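Local coordinates for chitin binding protein (PDB 6IF7) that binds copper, probably binds chitin and is possibly a lytic polysaccharide monooxygenase of family AA10, found in a fern and insecticidal, at residues 11-20 against 36-45; 116-127 against 157-165. One frame throughout, in Å; residues are numbered along the deposited sequence.

Contact 1: residues 11-20 against 36-45; sequences VYRCRLENPE and TQAFYDWNEV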
# COMPACT_ATOMS: atom_id res chain seq x y z
N VAL A 11 6.18 -1.85 -2.91
CA VAL A 11 6.48 -2.08 -4.31
C VAL A 11 7.25 -0.94 -4.94
O VAL A 11 8.26 -1.19 -5.60
CB VAL A 11 5.23 -2.52 -5.12
CG1 VAL A 11 4.27 -1.36 -5.42
CG2 VAL A 11 5.66 -3.28 -6.39
N TYR A 12 6.84 0.30 -4.68
CA TYR A 12 7.53 1.46 -5.26
C TYR A 12 8.88 1.70 -4.62
O TYR A 12 9.83 2.02 -5.33
CB TYR A 12 6.65 2.70 -5.18
CG TYR A 12 7.24 3.96 -5.84
CD1 TYR A 12 7.91 3.89 -7.07
CD2 TYR A 12 7.06 5.21 -5.24
CE1 TYR A 12 8.39 5.04 -7.69
CE2 TYR A 12 7.56 6.39 -5.84
CZ TYR A 12 8.24 6.30 -7.06
OH TYR A 12 8.75 7.44 -7.64
N ARG A 13 8.99 1.50 -3.30
CA ARG A 13 10.30 1.56 -2.62
C ARG A 13 11.31 0.53 -3.15
O ARG A 13 12.48 0.87 -3.39
CB ARG A 13 10.13 1.37 -1.11
CG ARG A 13 11.44 1.38 -0.32
CD ARG A 13 11.24 1.22 1.20
NE ARG A 13 11.07 2.51 1.88
CZ ARG A 13 12.03 3.40 2.11
NH1 ARG A 13 13.28 3.16 1.76
NH2 ARG A 13 11.73 4.54 2.73
N CYS A 14 10.89 -0.72 -3.28
CA CYS A 14 11.78 -1.76 -3.82
C CYS A 14 12.20 -1.43 -5.26
O CYS A 14 13.37 -1.58 -5.60
CB CYS A 14 11.18 -3.17 -3.70
SG CYS A 14 11.00 -3.72 -1.98
N ARG A 15 11.29 -0.90 -6.08
CA ARG A 15 11.68 -0.34 -7.38
C ARG A 15 12.80 0.69 -7.27
O ARG A 15 13.76 0.65 -8.05
CB ARG A 15 10.49 0.30 -8.10
CG ARG A 15 10.84 1.13 -9.33
CD ARG A 15 11.29 0.23 -10.47
NE ARG A 15 11.86 0.99 -11.59
CZ ARG A 15 13.13 1.37 -11.70
NH1 ARG A 15 14.02 1.10 -10.77
NH2 ARG A 15 13.51 2.03 -12.78
N LEU A 16 12.66 1.63 -6.33
CA LEU A 16 13.65 2.70 -6.17
C LEU A 16 14.97 2.24 -5.59
O LEU A 16 15.97 2.92 -5.73
CB LEU A 16 13.08 3.88 -5.37
CG LEU A 16 11.96 4.64 -6.08
CD1 LEU A 16 11.50 5.79 -5.20
CD2 LEU A 16 12.39 5.18 -7.46
N GLU A 17 14.99 1.08 -4.95
CA GLU A 17 16.24 0.46 -4.55
C GLU A 17 16.96 -0.27 -5.69
O GLU A 17 18.06 -0.76 -5.48
CB GLU A 17 16.02 -0.51 -3.41
CG GLU A 17 15.52 0.14 -2.14
CD GLU A 17 15.41 -0.86 -1.01
OE1 GLU A 17 15.86 -2.01 -1.21
OE2 GLU A 17 14.88 -0.52 0.08
N ASN A 18 16.35 -0.33 -6.89
CA ASN A 18 16.88 -1.02 -8.08
C ASN A 18 16.64 -2.55 -8.04
O ASN A 18 17.33 -3.27 -7.32
CB ASN A 18 18.35 -0.63 -8.37
CG ASN A 18 18.98 -1.46 -9.48
OD1 ASN A 18 18.34 -1.89 -10.44
ND2 ASN A 18 20.29 -1.68 -9.33
N PRO A 19 15.63 -3.03 -8.80
CA PRO A 19 15.36 -4.48 -8.89
C PRO A 19 16.57 -5.34 -9.32
O PRO A 19 16.65 -6.49 -8.93
CB PRO A 19 14.24 -4.58 -9.95
CG PRO A 19 13.62 -3.21 -10.00
CD PRO A 19 14.72 -2.25 -9.67
N GLU A 20 17.49 -4.78 -10.11
CA GLU A 20 18.70 -5.51 -10.53
C GLU A 20 19.66 -5.82 -9.40
O GLU A 20 20.42 -6.76 -9.51
CB GLU A 20 19.48 -4.76 -11.64
CG GLU A 20 18.69 -4.48 -12.92
CD GLU A 20 17.98 -5.71 -13.47
OE1 GLU A 20 18.57 -6.81 -13.42
OE2 GLU A 20 16.84 -5.59 -13.95
N THR A 36 12.41 -9.57 -11.11
CA THR A 36 12.58 -8.13 -11.29
C THR A 36 11.41 -7.46 -11.99
O THR A 36 11.07 -6.31 -11.68
CB THR A 36 13.87 -7.79 -12.07
OG1 THR A 36 13.89 -8.56 -13.27
CG2 THR A 36 15.10 -8.10 -11.25
N GLN A 37 10.80 -8.16 -12.95
CA GLN A 37 9.82 -7.51 -13.80
C GLN A 37 8.64 -6.99 -13.00
O GLN A 37 8.15 -5.90 -13.27
CB GLN A 37 9.34 -8.43 -14.94
CG GLN A 37 8.46 -7.73 -15.99
CD GLN A 37 9.10 -6.45 -16.56
OE1 GLN A 37 8.44 -5.42 -16.68
NE2 GLN A 37 10.39 -6.52 -16.90
N ALA A 38 8.20 -7.77 -12.01
CA ALA A 38 7.12 -7.34 -11.11
C ALA A 38 7.35 -5.91 -10.57
O ALA A 38 6.41 -5.10 -10.50
CB ALA A 38 6.98 -8.32 -9.95
N PHE A 39 8.61 -5.62 -10.23
CA PHE A 39 8.99 -4.34 -9.63
C PHE A 39 9.17 -3.19 -10.61
O PHE A 39 8.94 -2.04 -10.24
CB PHE A 39 10.20 -4.50 -8.72
CG PHE A 39 9.90 -5.34 -7.52
CD1 PHE A 39 9.35 -4.78 -6.37
CD2 PHE A 39 10.06 -6.73 -7.57
CE1 PHE A 39 9.02 -5.58 -5.29
CE2 PHE A 39 9.72 -7.54 -6.49
CZ PHE A 39 9.20 -6.97 -5.35
N TYR A 40 9.54 -3.49 -11.85
CA TYR A 40 9.41 -2.50 -12.90
C TYR A 40 7.94 -2.23 -13.21
O TYR A 40 7.63 -1.17 -13.69
CB TYR A 40 10.16 -2.93 -14.16
CG TYR A 40 11.65 -3.02 -13.96
CD1 TYR A 40 12.40 -1.89 -13.63
CD2 TYR A 40 12.32 -4.24 -14.09
CE1 TYR A 40 13.77 -1.96 -13.46
CE2 TYR A 40 13.69 -4.32 -13.93
CZ TYR A 40 14.40 -3.18 -13.61
OH TYR A 40 15.75 -3.26 -13.39
N ASP A 41 7.05 -3.20 -12.92
CA ASP A 41 5.59 -2.99 -12.97
C ASP A 41 5.00 -2.63 -11.60
O ASP A 41 3.90 -3.10 -11.23
CB ASP A 41 4.89 -4.26 -13.49
CG ASP A 41 5.44 -4.75 -14.82
OD1 ASP A 41 6.13 -3.97 -15.51
OD2 ASP A 41 5.19 -5.92 -15.15
N TRP A 42 5.69 -1.76 -10.85
CA TRP A 42 5.27 -1.36 -9.48
C TRP A 42 3.91 -0.65 -9.48
O TRP A 42 3.19 -0.63 -8.46
CB TRP A 42 6.33 -0.48 -8.78
CG TRP A 42 6.60 0.78 -9.52
CD1 TRP A 42 7.55 0.97 -10.47
CD2 TRP A 42 5.88 2.01 -9.43
NE1 TRP A 42 7.49 2.26 -10.96
CE2 TRP A 42 6.46 2.91 -10.34
CE3 TRP A 42 4.80 2.44 -8.65
CZ2 TRP A 42 6.01 4.22 -10.49
CZ3 TRP A 42 4.36 3.76 -8.79
CH2 TRP A 42 4.95 4.62 -9.70
N ASN A 43 3.56 -0.07 -10.63
CA ASN A 43 2.34 0.72 -10.76
C ASN A 43 1.09 -0.08 -11.11
O ASN A 43 0.02 0.50 -11.35
CB ASN A 43 2.56 1.85 -11.79
CG ASN A 43 2.87 1.32 -13.19
OD1 ASN A 43 3.10 0.13 -13.39
ND2 ASN A 43 2.88 2.22 -14.16
N GLU A 44 1.21 -1.41 -11.15
CA GLU A 44 0.14 -2.25 -11.62
C GLU A 44 -0.10 -3.43 -10.67
O GLU A 44 -0.26 -4.57 -11.11
CB GLU A 44 0.43 -2.71 -13.07
CG GLU A 44 -0.83 -3.15 -13.80
CD GLU A 44 -0.57 -3.61 -15.22
OE1 GLU A 44 0.01 -4.68 -15.40
OE2 GLU A 44 -0.96 -2.89 -16.15
N VAL A 45 -0.18 -3.15 -9.37
CA VAL A 45 -0.73 -4.11 -8.41
C VAL A 45 -2.26 -3.97 -8.45
O VAL A 45 -2.90 -3.40 -7.57
CB VAL A 45 -0.15 -3.93 -6.99
CG1 VAL A 45 -0.65 -5.03 -6.07
CG2 VAL A 45 1.38 -3.93 -7.05
O HOH W 1 9.72 0.92 -13.50
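Aromatic packing dominates where Tyr-12 lies against Trp-42. The two side chains run side by side in the same direction, and CD1 of Tyr-12 sits over the middle of the indole, 3.6 Å from CD2 of Trp-42, with the ring planes inclined at 31°. CG of Trp-42 stands between its own backbone N and carbonyl carbon (chi1 60°), a turn that brings the indole up beside helix 10-16. Pro-19 makes a CH-pi contact, its CG placed over one face of the Tyr-40 ring, 3.8 Å from the ring centroid.

Apolar contacts continue between the helices. Val-11 crosses Trp-42 at about a right angle, CG2 lying 3.7 Å from CB of Trp-42, while CB of Cys-14 meets CE1 of Phe-39 at 3.6 Å. The axes of segments 11-16 and 36-40 cross at -110°, in the helical region that lytic polysaccharide monooxygenases insert between strands of their immunoglobulin-like beta-sandwich core. Helix 25-34 covers Phe-39 and is tied to Cys-14 by the disulfide to Cys-27, and the Trp-42 side chain comes within about 10 Å of the bound copper.

Polar contacts gather round Tyr-40. Its OH donates to OE2 of Glu-20 at 2.6 Å, on the anti lone pair, with the carboxylate nearly coplanar with the ring. Arg-15 bends at chi2, which carries its guanidinium across Tyr-40; CE1 of that ring lies over the guanidinium centre, 3.8 Å from CZ of Arg-15. A water accepts from NE of Arg-15 at 2.9 Å and donates to the carbonyl oxygen of Tyr-40.

Contact 2: residues 116-127 against 157-165; sequences YQPTVPLKWADL and GSHLIYVIW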
# COMPACT_ATOMS: atom_id res chain seq x y z
N TYR A 116 -1.14 -5.43 15.88
CA TYR A 116 -0.57 -5.93 14.62
C TYR A 116 0.87 -6.43 14.81
O TYR A 116 1.67 -5.79 15.50
CB TYR A 116 -0.59 -4.81 13.58
CG TYR A 116 0.23 -5.05 12.34
CD1 TYR A 116 -0.10 -6.06 11.44
CD2 TYR A 116 1.35 -4.26 12.08
CE1 TYR A 116 0.67 -6.27 10.29
CE2 TYR A 116 2.12 -4.46 10.94
CZ TYR A 116 1.77 -5.46 10.06
OH TYR A 116 2.54 -5.66 8.95
N GLN A 117 1.19 -7.55 14.17
CA GLN A 117 2.52 -8.14 14.23
C GLN A 117 3.11 -8.25 12.84
O GLN A 117 2.63 -9.06 12.05
CB GLN A 117 2.47 -9.52 14.90
CG GLN A 117 2.18 -9.50 16.40
CD GLN A 117 3.00 -8.46 17.18
OE1 GLN A 117 4.19 -8.24 16.93
NE2 GLN A 117 2.34 -7.79 18.12
N PRO A 118 4.15 -7.44 12.52
CA PRO A 118 4.76 -7.48 11.18
C PRO A 118 5.25 -8.87 10.79
O PRO A 118 5.31 -9.17 9.62
CB PRO A 118 5.94 -6.51 11.28
CG PRO A 118 5.50 -5.54 12.31
CD PRO A 118 4.67 -6.30 13.31
N THR A 119 5.55 -9.68 11.79
CA THR A 119 6.03 -11.04 11.60
C THR A 119 4.94 -12.04 11.19
O THR A 119 5.25 -13.19 10.82
CB THR A 119 6.78 -11.50 12.89
OG1 THR A 119 6.01 -11.19 14.07
CG2 THR A 119 8.15 -10.75 13.02
N VAL A 120 3.67 -11.62 11.23
CA VAL A 120 2.56 -12.46 10.77
C VAL A 120 2.02 -11.92 9.44
O VAL A 120 1.79 -10.72 9.35
CB VAL A 120 1.42 -12.48 11.81
CG1 VAL A 120 0.27 -13.38 11.36
CG2 VAL A 120 1.93 -12.91 13.18
N PRO A 121 1.80 -12.80 8.41
CA PRO A 121 1.15 -12.38 7.16
C PRO A 121 -0.14 -11.59 7.39
O PRO A 121 -0.89 -11.86 8.34
CB PRO A 121 0.86 -13.72 6.45
CG PRO A 121 1.91 -14.66 6.95
CD PRO A 121 2.13 -14.25 8.39
N LEU A 122 -0.37 -10.59 6.54
CA LEU A 122 -1.48 -9.66 6.70
C LEU A 122 -2.78 -10.30 6.25
O LEU A 122 -2.88 -10.80 5.12
CB LEU A 122 -1.24 -8.39 5.90
CG LEU A 122 -2.17 -7.20 6.21
CD1 LEU A 122 -1.92 -6.62 7.60
CD2 LEU A 122 -2.00 -6.12 5.14
N LYS A 123 -3.77 -10.24 7.14
CA LYS A 123 -5.09 -10.84 6.98
C LYS A 123 -6.07 -9.69 7.02
O LYS A 123 -5.72 -8.64 7.51
CB LYS A 123 -5.36 -11.84 8.12
CG LYS A 123 -4.30 -12.94 8.22
CD LYS A 123 -4.24 -13.59 9.60
CE LYS A 123 -3.52 -12.73 10.66
NZ LYS A 123 -3.23 -13.57 11.86
N TRP A 124 -7.28 -9.86 6.51
CA TRP A 124 -8.25 -8.77 6.51
C TRP A 124 -8.57 -8.28 7.93
O TRP A 124 -8.70 -7.08 8.16
CB TRP A 124 -9.53 -9.16 5.76
CG TRP A 124 -9.35 -9.03 4.29
CD1 TRP A 124 -9.13 -10.06 3.39
CD2 TRP A 124 -9.32 -7.82 3.53
NE1 TRP A 124 -8.99 -9.54 2.11
CE2 TRP A 124 -9.11 -8.17 2.18
CE3 TRP A 124 -9.47 -6.45 3.87
CZ2 TRP A 124 -9.03 -7.21 1.16
CZ3 TRP A 124 -9.40 -5.50 2.86
CH2 TRP A 124 -9.18 -5.87 1.53
N ALA A 125 -8.67 -9.21 8.86
CA ALA A 125 -8.93 -8.94 10.27
C ALA A 125 -7.80 -8.18 11.00
O ALA A 125 -8.04 -7.63 12.07
CB ALA A 125 -9.24 -10.24 11.00
N ASP A 126 -6.59 -8.16 10.44
CA ASP A 126 -5.50 -7.27 10.94
C ASP A 126 -5.75 -5.77 10.70
O ASP A 126 -5.21 -4.94 11.41
CB ASP A 126 -4.13 -7.68 10.36
CG ASP A 126 -3.76 -9.13 10.70
OD1 ASP A 126 -3.97 -9.54 11.84
OD2 ASP A 126 -3.29 -9.87 9.82
N LEU A 127 -6.59 -5.42 9.72
CA LEU A 127 -6.93 -3.99 9.45
C LEU A 127 -8.13 -3.52 10.22
O LEU A 127 -9.01 -4.30 10.49
CB LEU A 127 -7.22 -3.78 7.98
CG LEU A 127 -6.09 -4.04 7.00
CD1 LEU A 127 -6.67 -3.92 5.60
CD2 LEU A 127 -4.92 -3.10 7.19
N GLY A 157 4.52 2.61 17.08
CA GLY A 157 5.24 1.45 16.58
C GLY A 157 4.86 1.01 15.16
O GLY A 157 4.20 1.72 14.41
N SER A 158 5.30 -0.20 14.83
CA SER A 158 5.24 -0.72 13.47
C SER A 158 3.82 -1.07 13.07
O SER A 158 3.21 -1.93 13.68
CB SER A 158 6.12 -1.97 13.33
OG SER A 158 7.46 -1.63 13.59
N HIS A 159 3.32 -0.39 12.05
CA HIS A 159 2.00 -0.60 11.52
C HIS A 159 2.07 -0.58 10.00
O HIS A 159 3.14 -0.41 9.42
CB HIS A 159 1.05 0.45 12.07
CG HIS A 159 0.60 0.15 13.46
ND1 HIS A 159 -0.39 -0.77 13.73
CD2 HIS A 159 1.04 0.58 14.65
CE1 HIS A 159 -0.55 -0.88 15.04
NE2 HIS A 159 0.31 -0.06 15.62
N LEU A 160 0.91 -0.79 9.37
CA LEU A 160 0.81 -0.76 7.94
C LEU A 160 -0.41 0.05 7.55
O LEU A 160 -1.46 -0.01 8.21
CB LEU A 160 0.78 -2.21 7.41
CG LEU A 160 0.62 -2.44 5.92
CD1 LEU A 160 1.41 -3.66 5.51
CD2 LEU A 160 -0.85 -2.61 5.51
N ILE A 161 -0.26 0.81 6.47
CA ILE A 161 -1.36 1.48 5.83
C ILE A 161 -1.65 0.79 4.49
O ILE A 161 -0.74 0.61 3.66
CB ILE A 161 -1.04 2.96 5.69
CG1 ILE A 161 -1.01 3.57 7.10
CG2 ILE A 161 -2.05 3.65 4.79
CD1 ILE A 161 -0.54 4.99 7.14
N TYR A 162 -2.90 0.39 4.33
CA TYR A 162 -3.40 -0.26 3.14
C TYR A 162 -4.30 0.74 2.41
O TYR A 162 -5.27 1.27 2.98
CB TYR A 162 -4.20 -1.49 3.51
CG TYR A 162 -4.43 -2.49 2.39
CD1 TYR A 162 -3.36 -3.09 1.72
CD2 TYR A 162 -5.72 -2.90 2.06
CE1 TYR A 162 -3.57 -4.03 0.71
CE2 TYR A 162 -5.94 -3.86 1.07
CZ TYR A 162 -4.88 -4.42 0.39
OH TYR A 162 -5.12 -5.37 -0.59
N VAL A 163 -3.94 1.00 1.16
CA VAL A 163 -4.69 1.93 0.32
C VAL A 163 -5.27 1.15 -0.86
O VAL A 163 -4.54 0.45 -1.59
CB VAL A 163 -3.82 3.12 -0.11
CG1 VAL A 163 -4.62 4.13 -0.94
CG2 VAL A 163 -3.28 3.80 1.13
N ILE A 164 -6.59 1.27 -1.00
CA ILE A 164 -7.32 0.71 -2.12
C ILE A 164 -7.79 1.87 -3.01
O ILE A 164 -8.50 2.77 -2.55
CB ILE A 164 -8.56 -0.09 -1.62
CG1 ILE A 164 -8.13 -1.18 -0.65
CG2 ILE A 164 -9.31 -0.68 -2.80
CD1 ILE A 164 -9.27 -1.78 0.16
N TRP A 165 -7.39 1.85 -4.28
CA TRP A 165 -7.81 2.87 -5.28
C TRP A 165 -8.82 2.22 -6.22
O TRP A 165 -8.43 1.47 -7.12
CB TRP A 165 -6.58 3.37 -6.06
CG TRP A 165 -6.80 4.49 -7.07
CD1 TRP A 165 -7.82 5.39 -7.10
CD2 TRP A 165 -5.92 4.86 -8.14
NE1 TRP A 165 -7.65 6.27 -8.15
CE2 TRP A 165 -6.48 5.97 -8.80
CE3 TRP A 165 -4.70 4.33 -8.63
CZ2 TRP A 165 -5.88 6.58 -9.91
CZ3 TRP A 165 -4.11 4.93 -9.74
CH2 TRP A 165 -4.69 6.06 -10.37
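Tyr-116 lays its ring along the start of strand 159-167, with CD2 3.4 Å from the carbonyl oxygen of Ser-158, which lies at the ring edge near its plane. With CG trans to the backbone N (chi1 167°), the ring extends along the strand and its OH ends 4.1 Å from CD1 of Leu-160. CB of Tyr-116 also approaches the imidazole of His-159, whose ND1 is hydrogen-bonded to Thr-112. With an alanine here, a gap would probably open against Leu-160 and the backbone at Ser-158 and His-159, since only CB would remain beside the imidazole.

Leu-160 receives the loop from a second direction: its CD2 meets CD2 of Leu-122 tip to tip at 3.7 Å, and CD2 of Leu-127 stands farther off.

Two residues on along the strand, Tyr-162 presents its ring edge to the face of Trp-124 in an offset edge-to-face pair, planes at 85° and centroids 5.8 Å apart. CH2 of Trp-124 comes 3.8 Å from CE2 of Tyr-162, while Leu-127 crosses the same tyrosine at about a right angle, CD1 3.8 Å from CD2 of Tyr-162. The polar ends of both aromatics are held elsewhere, NE1 of Trp-124 by the carbonyl of Ile-58 and the Tyr-162 hydroxyl by that of Leu-63. Leu-160, Tyr-162 and Ile-164 all face this connection between strands 105-111 and 133-136, which packs on the immunoglobulin-like beta-sandwich of AA10 enzymes.

From the N terminus the chain passes through strand 2-6 into helix 10-16, then helix 25-34, and contact 1 closes this short, largely helical excursion when residues 36-45 return against 11-20. Contact 2 opens much later: residues 116-127 belong to the connection that follows strand 105-111, strands 133-136, 140-141 and 144-147 come next, and the loop closes when strand 159-167 comes back beneath them. The two loops are in series, neither enclosing nor crossing the other, and their centres lie about 20 Å apart on opposite sides of the chain's centre. Contact 1 joins helix 10-16 to helix 36-40 and to the turn after it, near the copper end, whereas contact 2 joins a long connection to the mixed sheet.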